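Local coordinates for protein putative endo-1,4-beta-xylanase (Bacteroides thetaiotaomicron VPI-5482, PDB 5MSX) that probably hydrolyses arabinofuranosyl linkages of plant pectin as a calcium-binding member of glycoside hydrolase family 43, at residues A50-Y55 and R398-H403; I210-Y215 and Y225-S230; Y272-L277 and R302-T307; F279-T284 and V335-E340. All coordinates share one frame; numbering follows the deposited sequence.

Contact 1: A50-Y55 and R398-H403. With EDO (1,2-ethanediol), chain B.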
# COMPACT_ATOMS: atom_id res chain seq x y z
N ALA C 50 22.89 9.34 -5.19
CA ALA C 50 23.84 10.11 -4.40
C ALA C 50 23.63 11.60 -4.59
O ALA C 50 22.87 12.02 -5.48
CB ALA C 50 25.27 9.71 -4.77
N THR C 51 24.24 12.39 -3.70
CA THR C 51 24.44 13.81 -3.94
C THR C 51 25.51 13.96 -5.04
O THR C 51 26.60 13.38 -4.94
CB THR C 51 24.96 14.50 -2.67
OG1 THR C 51 24.10 14.23 -1.57
CG2 THR C 51 25.13 16.03 -2.88
N THR C 52 25.21 14.76 -6.07
CA THR C 52 26.21 15.08 -7.05
C THR C 52 26.97 16.37 -6.61
O THR C 52 26.37 17.39 -6.33
CB THR C 52 25.58 15.20 -8.46
OG1 THR C 52 25.00 13.93 -8.84
CG2 THR C 52 26.66 15.62 -9.48
N ASP C 53 28.29 16.25 -6.50
CA ASP C 53 29.21 17.27 -5.97
C ASP C 53 29.88 17.94 -7.20
O ASP C 53 29.50 17.67 -8.33
CB ASP C 53 30.29 16.56 -5.09
CG ASP C 53 30.13 16.76 -3.57
OD1 ASP C 53 29.02 17.10 -3.05
OD2 ASP C 53 31.17 16.56 -2.86
N GLY C 54 30.90 18.77 -7.00
CA GLY C 54 31.72 19.28 -8.10
C GLY C 54 31.09 20.47 -8.83
O GLY C 54 31.54 20.79 -9.93
N TYR C 55 30.09 21.13 -8.23
CA TYR C 55 29.43 22.29 -8.83
C TYR C 55 30.02 23.68 -8.42
O TYR C 55 29.52 24.72 -8.85
CB TYR C 55 27.89 22.19 -8.71
CG TYR C 55 27.32 21.46 -9.92
CD1 TYR C 55 27.63 20.12 -10.14
CD2 TYR C 55 26.54 22.13 -10.89
CE1 TYR C 55 27.17 19.45 -11.26
CE2 TYR C 55 26.06 21.47 -12.01
CZ TYR C 55 26.37 20.12 -12.19
OH TYR C 55 25.92 19.43 -13.28
N ARG C 398 32.41 16.48 -14.54
CA ARG C 398 31.09 17.13 -14.40
C ARG C 398 30.07 16.67 -15.48
O ARG C 398 29.43 17.50 -16.15
CB ARG C 398 31.19 18.66 -14.34
CG ARG C 398 29.92 19.30 -13.78
CD ARG C 398 29.98 20.80 -13.82
NE ARG C 398 30.87 21.33 -12.79
CZ ARG C 398 31.20 22.62 -12.65
NH1 ARG C 398 30.72 23.54 -13.47
NH2 ARG C 398 32.01 22.99 -11.67
N PRO C 399 29.87 15.35 -15.60
CA PRO C 399 29.05 14.72 -16.64
C PRO C 399 27.57 15.16 -16.61
O PRO C 399 26.86 15.19 -17.66
CB PRO C 399 29.20 13.23 -16.33
CG PRO C 399 29.37 13.19 -14.86
CD PRO C 399 30.28 14.35 -14.60
N THR C 400 27.09 15.52 -15.42
CA THR C 400 25.69 15.87 -15.27
C THR C 400 25.37 17.25 -15.85
O THR C 400 24.19 17.57 -15.97
CB THR C 400 25.22 15.83 -13.81
OG1 THR C 400 25.93 16.80 -13.03
CG2 THR C 400 25.39 14.42 -13.22
N ALA C 401 26.38 18.07 -16.17
CA ALA C 401 26.14 19.37 -16.85
C ALA C 401 26.14 19.25 -18.37
O ALA C 401 25.84 20.24 -19.06
CB ALA C 401 27.13 20.41 -16.39
N GLY C 402 26.47 18.07 -18.89
CA GLY C 402 26.35 17.77 -20.31
C GLY C 402 27.60 18.18 -21.07
O GLY C 402 28.29 19.13 -20.67
N HIS C 403 27.91 17.44 -22.13
CA HIS C 403 29.04 17.76 -23.00
C HIS C 403 28.66 17.70 -24.48
O HIS C 403 27.83 16.88 -24.88
CB HIS C 403 30.21 16.81 -22.77
CG HIS C 403 30.94 17.08 -21.50
ND1 HIS C 403 30.42 16.78 -20.27
CD2 HIS C 403 32.15 17.66 -21.27
CE1 HIS C 403 31.27 17.15 -19.33
NE2 HIS C 403 32.33 17.69 -19.91
C1 EDO B . 30.04 12.72 -19.18
O1 EDO B . 30.71 11.56 -19.70
C2 EDO B . 29.29 13.61 -20.18
O2 EDO B . 28.56 14.74 -19.70
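Y55 and R398 lie against each other where the chain leaves strand 45-52 and meets the loop that follows strand 386-396. The aliphatic part of R398 runs over one face of the Y55 ring: CG is 3.7 Å from Y55 CE1, and CD makes a CH-pi contact 4.2 Å from the ring centroid, shifted toward the rim. The guanidinium continues above the same ring in a cation-pi contact, with R398 CZ 5.0 Å from the Y55 centroid and the two planes 24° apart. The bend at chi3 (-74°) turns the head of the arginine back to the main chain of the other segment. There NE and NH2 of R398 grip G54 O side-on, at 3.0 and 2.8 Å, through bent bonds that leave the oxygen tilted from the guanidinium plane. At the far end of the tyrosine, Y55 OH hydrogen-bonds T400 OG1 (2.6 Å), which sits at the ring edge, while A401 CB touches the same hydroxyl. T400 also meets T52 tip to tip. An alanine here in place of R398 would probably leave G54 O without both of these donors and take from the Y55 ring the aliphatic and cation-pi contacts of the arginine. The arrangement is a domain interface, joining the five-bladed beta-propeller expected of family 43 to the beta-sandwich of an F5/8 type C domain.

Contact 2: I210-Y215 and Y225-S230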
# COMPACT_ATOMS: atom_id res chain seq x y z
N ILE C 210 19.77 -9.04 14.55
CA ILE C 210 20.35 -7.88 15.22
C ILE C 210 20.11 -6.63 14.35
O ILE C 210 20.35 -6.64 13.14
CB ILE C 210 21.85 -8.08 15.50
CG1 ILE C 210 22.08 -9.39 16.26
CG2 ILE C 210 22.43 -6.89 16.28
CD1 ILE C 210 23.54 -9.71 16.58
N TYR C 211 19.62 -5.59 14.99
CA TYR C 211 19.40 -4.28 14.41
C TYR C 211 20.65 -3.41 14.63
O TYR C 211 21.16 -3.35 15.74
CB TYR C 211 18.19 -3.61 15.06
CG TYR C 211 16.86 -4.32 14.89
CD1 TYR C 211 16.19 -4.32 13.66
CD2 TYR C 211 16.23 -4.93 15.97
CE1 TYR C 211 14.96 -4.94 13.52
CE2 TYR C 211 15.00 -5.56 15.83
CZ TYR C 211 14.37 -5.56 14.62
OH TYR C 211 13.13 -6.14 14.50
N TYR C 212 21.13 -2.78 13.56
CA TYR C 212 22.35 -1.96 13.55
C TYR C 212 22.01 -0.53 13.19
O TYR C 212 21.45 -0.27 12.13
CB TYR C 212 23.35 -2.51 12.53
CG TYR C 212 23.89 -3.86 12.90
CD1 TYR C 212 23.24 -5.04 12.49
CD2 TYR C 212 25.02 -3.99 13.69
CE1 TYR C 212 23.73 -6.29 12.83
CE2 TYR C 212 25.49 -5.24 14.06
CZ TYR C 212 24.86 -6.39 13.61
OH TYR C 212 25.34 -7.65 13.99
N TYR C 213 22.33 0.40 14.09
CA TYR C 213 22.16 1.83 13.85
C TYR C 213 23.54 2.49 13.81
O TYR C 213 24.20 2.63 14.84
CB TYR C 213 21.30 2.48 14.95
CG TYR C 213 21.16 3.94 14.73
CD1 TYR C 213 20.39 4.40 13.70
CD2 TYR C 213 21.85 4.87 15.51
CE1 TYR C 213 20.32 5.74 13.40
CE2 TYR C 213 21.76 6.23 15.24
CZ TYR C 213 21.01 6.66 14.18
OH TYR C 213 20.86 7.99 13.87
N LEU C 214 23.95 2.91 12.62
CA LEU C 214 25.22 3.59 12.39
C LEU C 214 24.92 5.05 12.18
O LEU C 214 23.97 5.38 11.45
CB LEU C 214 25.90 3.04 11.10
CG LEU C 214 26.55 1.65 11.11
CD1 LEU C 214 25.59 0.55 11.50
CD2 LEU C 214 27.13 1.38 9.73
N TYR C 215 25.74 5.91 12.76
CA TYR C 215 25.52 7.35 12.74
C TYR C 215 26.88 8.08 12.60
O TYR C 215 27.90 7.61 13.12
CB TYR C 215 24.77 7.75 14.02
CG TYR C 215 25.50 7.47 15.32
CD1 TYR C 215 25.49 6.21 15.90
CD2 TYR C 215 26.21 8.48 15.97
CE1 TYR C 215 26.19 5.95 17.07
CE2 TYR C 215 26.91 8.23 17.15
CZ TYR C 215 26.90 6.98 17.69
OH TYR C 215 27.61 6.76 18.85
N TYR C 225 32.18 7.21 11.38
CA TYR C 225 30.95 6.47 11.69
C TYR C 225 31.17 5.73 13.00
O TYR C 225 32.21 5.09 13.22
CB TYR C 225 30.54 5.50 10.56
CG TYR C 225 29.52 6.02 9.58
CD1 TYR C 225 28.18 6.09 9.93
CD2 TYR C 225 29.89 6.44 8.29
CE1 TYR C 225 27.22 6.56 9.03
CE2 TYR C 225 28.94 6.91 7.39
CZ TYR C 225 27.59 6.95 7.76
OH TYR C 225 26.61 7.42 6.90
N ALA C 226 30.14 5.83 13.84
CA ALA C 226 30.01 5.03 15.05
C ALA C 226 28.72 4.24 14.96
O ALA C 226 27.93 4.43 14.00
CB ALA C 226 30.02 5.93 16.26
N TYR C 227 28.48 3.34 15.91
CA TYR C 227 27.25 2.55 15.87
C TYR C 227 26.84 2.01 17.24
O TYR C 227 27.62 2.03 18.18
CB TYR C 227 27.32 1.39 14.85
CG TYR C 227 27.97 0.16 15.38
CD1 TYR C 227 29.33 0.13 15.65
CD2 TYR C 227 27.24 -1.00 15.64
CE1 TYR C 227 29.96 -1.00 16.12
CE2 TYR C 227 27.86 -2.14 16.14
CZ TYR C 227 29.23 -2.13 16.37
OH TYR C 227 29.88 -3.26 16.85
N VAL C 228 25.57 1.63 17.31
CA VAL C 228 24.94 0.90 18.39
C VAL C 228 24.09 -0.24 17.81
O VAL C 228 23.79 -0.28 16.60
CB VAL C 228 24.06 1.82 19.28
CG1 VAL C 228 24.92 2.85 19.98
CG2 VAL C 228 22.94 2.53 18.50
N MET C 229 23.72 -1.18 18.68
CA MET C 229 23.01 -2.41 18.28
C MET C 229 21.83 -2.67 19.17
O MET C 229 21.89 -2.35 20.36
CB MET C 229 23.89 -3.63 18.46
CG MET C 229 24.96 -3.79 17.45
SD MET C 229 26.09 -5.10 18.00
CE MET C 229 26.78 -4.46 19.49
N SER C 230 20.79 -3.28 18.61
CA SER C 230 19.69 -3.76 19.42
C SER C 230 19.23 -5.12 18.97
O SER C 230 19.21 -5.42 17.78
CB SER C 230 18.51 -2.81 19.32
OG SER C 230 17.40 -3.39 19.99
O HOH W 1 28.45 4.23 19.52
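Y215 carries CG between its backbone N and carbonyl carbon (chi1 62°), which lays the ring back over A226 on the adjoining strand; M229, with CG anti to its carbonyl carbon (chi1 -74°), runs alongside Y212. Both pairs belong to a beta hairpin, strands 210-217 and 224-230, the two inner strands of a four-stranded antiparallel sheet consistent with one blade of the family 43 propeller. Y211 with S230, Y213 with V228 and Y215 with A226 are hydrogen-bonded pairs, each closed by two backbone bonds. Between them, the non-hydrogen-bonded pair L214 and Y227 draws close, its CA atoms 4.2 Å apart, and L214 CG packs on Y227 CB at 3.8 Å. Y212, L214, Y227 and M229 share one face of the sheet. M229 CG lies 3.7 Å from Y212 CE2, and the sulfur makes an oblique Met-aromatic contact with that ring. Y227 lies side by side with Y212, pointing the same way, its CE2 4.2 Å from Y212 CD2 near the plane of the Y212 ring. The hydroxyls of these two tyrosines reach G299 O and I301 N. Y225, whose OH bonds G201 O and G261 N, brings the hairpin beside H260, a calcium-site residue. On the opposite face A226 CB stands over the Y215 ring, 4.0 Å from its centroid. Y215 OH donates to a water at 2.7 Å, and that water donates in turn to Y227 O, also at 2.7 Å.

Contact 3: Y272-L277 and R302-T307. With EDO (1,2-ethanediol), chain D; EDO (1,2-ethanediol), chain E.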
# COMPACT_ATOMS: atom_id res chain seq x y z
N TYR C 272 28.57 -8.25 3.06
CA TYR C 272 28.20 -6.85 3.29
C TYR C 272 29.35 -5.93 2.85
O TYR C 272 30.52 -6.32 2.92
CB TYR C 272 27.84 -6.63 4.76
CG TYR C 272 26.48 -7.13 5.13
CD1 TYR C 272 26.21 -8.50 5.17
CD2 TYR C 272 25.43 -6.25 5.37
CE1 TYR C 272 24.94 -8.97 5.50
CE2 TYR C 272 24.17 -6.72 5.69
CZ TYR C 272 23.93 -8.07 5.75
OH TYR C 272 22.68 -8.53 6.06
N TYR C 273 28.97 -4.74 2.40
CA TYR C 273 29.89 -3.68 1.95
C TYR C 273 29.49 -2.35 2.58
O TYR C 273 28.32 -2.12 2.87
CB TYR C 273 29.85 -3.56 0.41
CG TYR C 273 30.30 -4.83 -0.25
CD1 TYR C 273 31.66 -5.08 -0.48
CD2 TYR C 273 29.38 -5.82 -0.56
CE1 TYR C 273 32.07 -6.29 -1.05
CE2 TYR C 273 29.77 -7.01 -1.13
CZ TYR C 273 31.11 -7.25 -1.37
OH TYR C 273 31.45 -8.46 -1.91
N PHE C 274 30.49 -1.51 2.77
CA PHE C 274 30.37 -0.17 3.35
C PHE C 274 30.84 0.83 2.28
O PHE C 274 31.96 0.72 1.78
CB PHE C 274 31.26 -0.09 4.61
CG PHE C 274 31.34 1.27 5.22
CD1 PHE C 274 30.21 1.85 5.84
CD2 PHE C 274 32.54 1.98 5.22
CE1 PHE C 274 30.29 3.10 6.44
CE2 PHE C 274 32.63 3.24 5.82
CZ PHE C 274 31.52 3.81 6.42
N ALA C 275 29.96 1.75 1.91
CA ALA C 275 30.31 2.82 0.97
C ALA C 275 30.41 4.07 1.77
O ALA C 275 29.61 4.29 2.68
CB ALA C 275 29.24 2.99 -0.05
N TYR C 276 31.38 4.92 1.43
CA TYR C 276 31.59 6.17 2.18
C TYR C 276 32.14 7.28 1.29
O TYR C 276 32.83 7.05 0.31
CB TYR C 276 32.54 5.93 3.35
CG TYR C 276 33.89 5.40 2.93
CD1 TYR C 276 34.08 4.04 2.66
CD2 TYR C 276 35.00 6.24 2.80
CE1 TYR C 276 35.32 3.56 2.28
CE2 TYR C 276 36.23 5.75 2.40
CZ TYR C 276 36.39 4.41 2.15
OH TYR C 276 37.63 3.91 1.76
N LEU C 277 31.81 8.51 1.65
CA LEU C 277 32.46 9.65 1.02
C LEU C 277 33.83 9.84 1.66
O LEU C 277 34.07 9.36 2.78
CB LEU C 277 31.59 10.91 1.15
CG LEU C 277 31.48 11.56 2.53
CD1 LEU C 277 32.70 12.40 2.89
CD2 LEU C 277 30.21 12.42 2.61
N ARG C 302 33.25 -5.30 12.69
CA ARG C 302 34.70 -5.08 12.71
C ARG C 302 35.00 -3.72 12.09
O ARG C 302 34.49 -3.43 11.00
CB ARG C 302 35.44 -6.18 11.95
CG ARG C 302 35.21 -7.59 12.54
CD ARG C 302 36.07 -8.68 11.88
NE ARG C 302 37.48 -8.30 11.83
CZ ARG C 302 38.28 -8.19 12.87
NH1 ARG C 302 37.86 -8.49 14.11
NH2 ARG C 302 39.53 -7.79 12.69
N PRO C 303 35.81 -2.88 12.77
CA PRO C 303 36.15 -1.57 12.15
C PRO C 303 36.64 -1.77 10.72
O PRO C 303 37.42 -2.69 10.45
CB PRO C 303 37.24 -1.01 13.08
CG PRO C 303 36.91 -1.59 14.41
CD PRO C 303 36.34 -2.97 14.14
N VAL C 304 36.16 -0.93 9.81
CA VAL C 304 36.39 -1.15 8.38
C VAL C 304 37.83 -0.85 8.00
O VAL C 304 38.36 0.15 8.40
CB VAL C 304 35.45 -0.28 7.51
CG1 VAL C 304 35.74 -0.50 6.03
CG2 VAL C 304 34.00 -0.63 7.82
N GLU C 305 38.44 -1.74 7.21
CA GLU C 305 39.79 -1.55 6.71
C GLU C 305 39.64 -0.73 5.42
O GLU C 305 39.21 -1.26 4.40
CB GLU C 305 40.46 -2.91 6.43
CG GLU C 305 40.90 -3.64 7.70
CD GLU C 305 42.14 -3.02 8.35
OE1 GLU C 305 42.88 -2.27 7.67
OE2 GLU C 305 42.38 -3.26 9.55
N LEU C 306 39.95 0.56 5.48
CA LEU C 306 39.69 1.44 4.37
C LEU C 306 40.84 1.40 3.34
O LEU C 306 42.01 1.42 3.70
CB LEU C 306 39.49 2.88 4.85
CG LEU C 306 38.41 3.06 5.92
CD1 LEU C 306 38.54 4.43 6.57
CD2 LEU C 306 37.01 2.85 5.36
N THR C 307 40.48 1.33 2.07
CA THR C 307 41.39 1.48 0.96
C THR C 307 40.68 2.33 -0.08
O THR C 307 39.44 2.42 -0.09
CB THR C 307 41.79 0.14 0.30
OG1 THR C 307 40.73 -0.32 -0.55
CG2 THR C 307 42.11 -0.98 1.36
C1 EDO D . 35.74 -5.33 8.17
O1 EDO D . 34.76 -4.33 8.52
C2 EDO D . 37.01 -4.88 7.47
O2 EDO D . 36.74 -4.15 6.23
C1 EDO E . 29.33 -11.47 -4.89
O1 EDO E . 28.22 -10.56 -4.73
C2 EDO E . 30.46 -11.07 -3.95
O2 EDO E . 29.90 -10.41 -2.79
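Y276 and L306 bring the middle strand, 272-278, of a three-stranded antiparallel sheet up against an irregular loop; the sheet is consistent with a blade of the family 43 beta-propeller. From CB, which points toward the loop, the Y276 side chain leaves with CG set between backbone N and carbonyl carbon (chi1 58°). Along one side of the ring, CD1 comes within 4.2 Å of L306 CD2, and the approach tightens at CE1, 3.6 Å from the same methyl. CZ is equally near, because L306 CD2 stands over the face of the ring in a CH-pi contact. At the tip, Y276 OH passes L306 CB and lies 3.0 Å from T307 O, which is near the ring plane. The L306 methyl also sits at the edge of the F274 ring, so it fills the angle between the two aromatic side chains. F274 in turn crosses V304, its CD2 atom meeting V304 CG2 at 4.0 Å and CG1 slightly farther off. On the loop, R253 ties down two neighbours, with a salt bridge to E305 and a hydrogen bond to L306 O. A 1,2-ethanediol, probably from the crystallisation liquor, hydrogen-bonds Q292 O and K294 N at the end of strand 287-293 and the loop: its O1 donates to R302 O at 2.7 Å, and E305 N points almost straight at its O2, 3.1 Å away (172° at the hydrogen).

Contact 4: F279-T284 and V335-E340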
# COMPACT_ATOMS: atom_id res chain seq x y z
N PHE C 279 37.05 12.98 2.06
CA PHE C 279 37.31 14.45 2.06
C PHE C 279 37.61 15.06 0.66
O PHE C 279 37.15 16.15 0.33
CB PHE C 279 38.45 14.80 3.05
CG PHE C 279 38.79 16.27 3.10
CD1 PHE C 279 37.96 17.17 3.77
CD2 PHE C 279 39.93 16.75 2.47
CE1 PHE C 279 38.26 18.51 3.82
CE2 PHE C 279 40.24 18.11 2.50
CZ PHE C 279 39.41 18.99 3.18
N GLY C 280 38.37 14.32 -0.15
CA GLY C 280 38.61 14.68 -1.52
C GLY C 280 39.37 15.97 -1.67
O GLY C 280 40.42 16.17 -1.02
N ARG C 281 38.84 16.86 -2.51
CA ARG C 281 39.49 18.12 -2.80
C ARG C 281 38.89 19.26 -1.97
O ARG C 281 38.96 20.42 -2.40
CB ARG C 281 39.41 18.45 -4.29
CG ARG C 281 40.18 17.51 -5.20
CD ARG C 281 39.43 16.21 -5.47
NE ARG C 281 39.92 15.54 -6.66
CZ ARG C 281 39.69 14.26 -6.96
NH1 ARG C 281 38.93 13.49 -6.18
NH2 ARG C 281 40.22 13.74 -8.05
N ARG C 282 38.31 18.91 -0.80
CA ARG C 282 37.68 19.83 0.17
C ARG C 282 36.28 20.26 -0.27
O ARG C 282 35.95 20.19 -1.43
CB ARG C 282 38.58 21.09 0.49
CG ARG C 282 38.16 22.41 -0.15
CD ARG C 282 39.26 23.46 -0.08
NE ARG C 282 39.72 23.70 1.29
CZ ARG C 282 39.19 24.59 2.13
NH1 ARG C 282 39.70 24.73 3.35
NH2 ARG C 282 38.18 25.37 1.76
N SER C 283 35.50 20.76 0.70
CA SER C 283 34.13 21.24 0.48
C SER C 283 33.34 20.14 -0.27
O SER C 283 33.47 18.94 0.05
CB SER C 283 34.17 22.60 -0.26
OG SER C 283 32.88 23.14 -0.48
N THR C 284 32.58 20.51 -1.30
CA THR C 284 31.74 19.56 -2.02
C THR C 284 32.47 19.08 -3.26
O THR C 284 31.96 19.19 -4.36
CB THR C 284 30.40 20.22 -2.42
OG1 THR C 284 30.66 21.49 -3.01
CG2 THR C 284 29.50 20.44 -1.22
N VAL C 335 47.37 23.36 -14.19
CA VAL C 335 48.39 23.39 -13.13
C VAL C 335 47.93 22.59 -11.87
O VAL C 335 46.73 22.56 -11.59
CB VAL C 335 48.72 24.88 -12.79
CG1 VAL C 335 47.55 25.58 -12.09
CG2 VAL C 335 49.99 24.99 -11.96
N PRO C 336 48.86 21.96 -11.12
CA PRO C 336 48.45 21.18 -9.95
C PRO C 336 47.65 21.96 -8.92
O PRO C 336 47.86 23.18 -8.74
CB PRO C 336 49.77 20.71 -9.33
CG PRO C 336 50.75 20.75 -10.45
CD PRO C 336 50.33 21.88 -11.33
N LEU C 337 46.72 21.27 -8.26
CA LEU C 337 45.85 21.87 -7.24
C LEU C 337 46.43 21.48 -5.90
O LEU C 337 46.52 20.29 -5.60
CB LEU C 337 44.42 21.30 -7.38
CG LEU C 337 43.36 21.63 -6.32
CD1 LEU C 337 43.10 23.13 -6.26
CD2 LEU C 337 42.07 20.88 -6.62
N LYS C 338 46.80 22.47 -5.12
CA LYS C 338 47.33 22.29 -3.80
C LYS C 338 46.11 22.42 -2.89
O LYS C 338 45.57 23.51 -2.72
CB LYS C 338 48.41 23.37 -3.49
CG LYS C 338 49.65 23.32 -4.40
CD LYS C 338 50.31 21.94 -4.30
CE LYS C 338 51.71 21.78 -4.89
NZ LYS C 338 52.41 20.58 -4.27
N ILE C 339 45.63 21.29 -2.35
CA ILE C 339 44.34 21.27 -1.65
C ILE C 339 44.51 21.78 -0.21
O ILE C 339 45.33 21.28 0.56
CB ILE C 339 43.70 19.87 -1.71
CG1 ILE C 339 43.51 19.44 -3.18
CG2 ILE C 339 42.37 19.86 -0.97
CD1 ILE C 339 43.43 17.96 -3.37
N GLU C 340 43.71 22.77 0.13
CA GLU C 340 43.73 23.37 1.45
C GLU C 340 42.93 22.47 2.41
O GLU C 340 41.81 22.09 2.10
CB GLU C 340 43.11 24.79 1.39
CG GLU C 340 43.85 25.84 2.20
CD GLU C 340 45.30 26.01 1.76
OE1 GLU C 340 45.58 26.28 0.57
OE2 GLU C 340 46.19 25.88 2.61
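R282 and E340 lie side by side, pointing the same way, yet their charged ends do not meet: R282 NE is 6.4 Å from E340 OE1. The bond goes to the main chain instead. R282 NE donates to E340 O at 2.8 Å, nearly straight (175°) and in the guanidinium plane, although the nitrogen stands above the carbonyl plane of its acceptor. NH1 of the same arginine reaches P341 O. I339 crosses R281 obliquely, its CD1 3.8 Å from R281 CG and its CG2 3.7 Å from R281 C, while L337 CD2 meets R281 CG from about a right angle. The F279 ring turns its edge to E340 O and one face to R282 CA, a fold-back set by the type II' turn F279-R282. A leucine in place of R282 would probably leave E340 O and P341 O without these donors and the main chain there less firmly tied to the F279-R282 turn. Bent at chi2 (80°), R281 carries its guanidinium on to a salt bridge with E351 and a hydrogen bond to G364 O. The arrangement is a type II' turn packed on one strand of the two-stranded antiparallel ribbon 337-339/349-351, beside the F5/8 type C calcium site of W454 and S365.

Contact 1 encloses the other three along the chain. Within it, contact 2 closes before contact 3 opens, and contacts 3 and 4 interleave, their first segments adjoining at the end of strand 272-278. Contacts 2 and 3 have centres about 14 Å apart and touch where Y225 CD2 packs on F274 CZ at 3.6 Å, joining neighbouring catalytic-domain sheets. Contacts 1 and 4, with centres about 17 Å apart, meet through a probable hydrogen bond, G54 N to T284 O (2.9 Å). Contacts 1 and 2 have centres about 32 Å apart: contact 2 is internal to the propeller, contact 1 joins the F5/8 type C domain to it, and contact 4 lies beside that domain's calcium site.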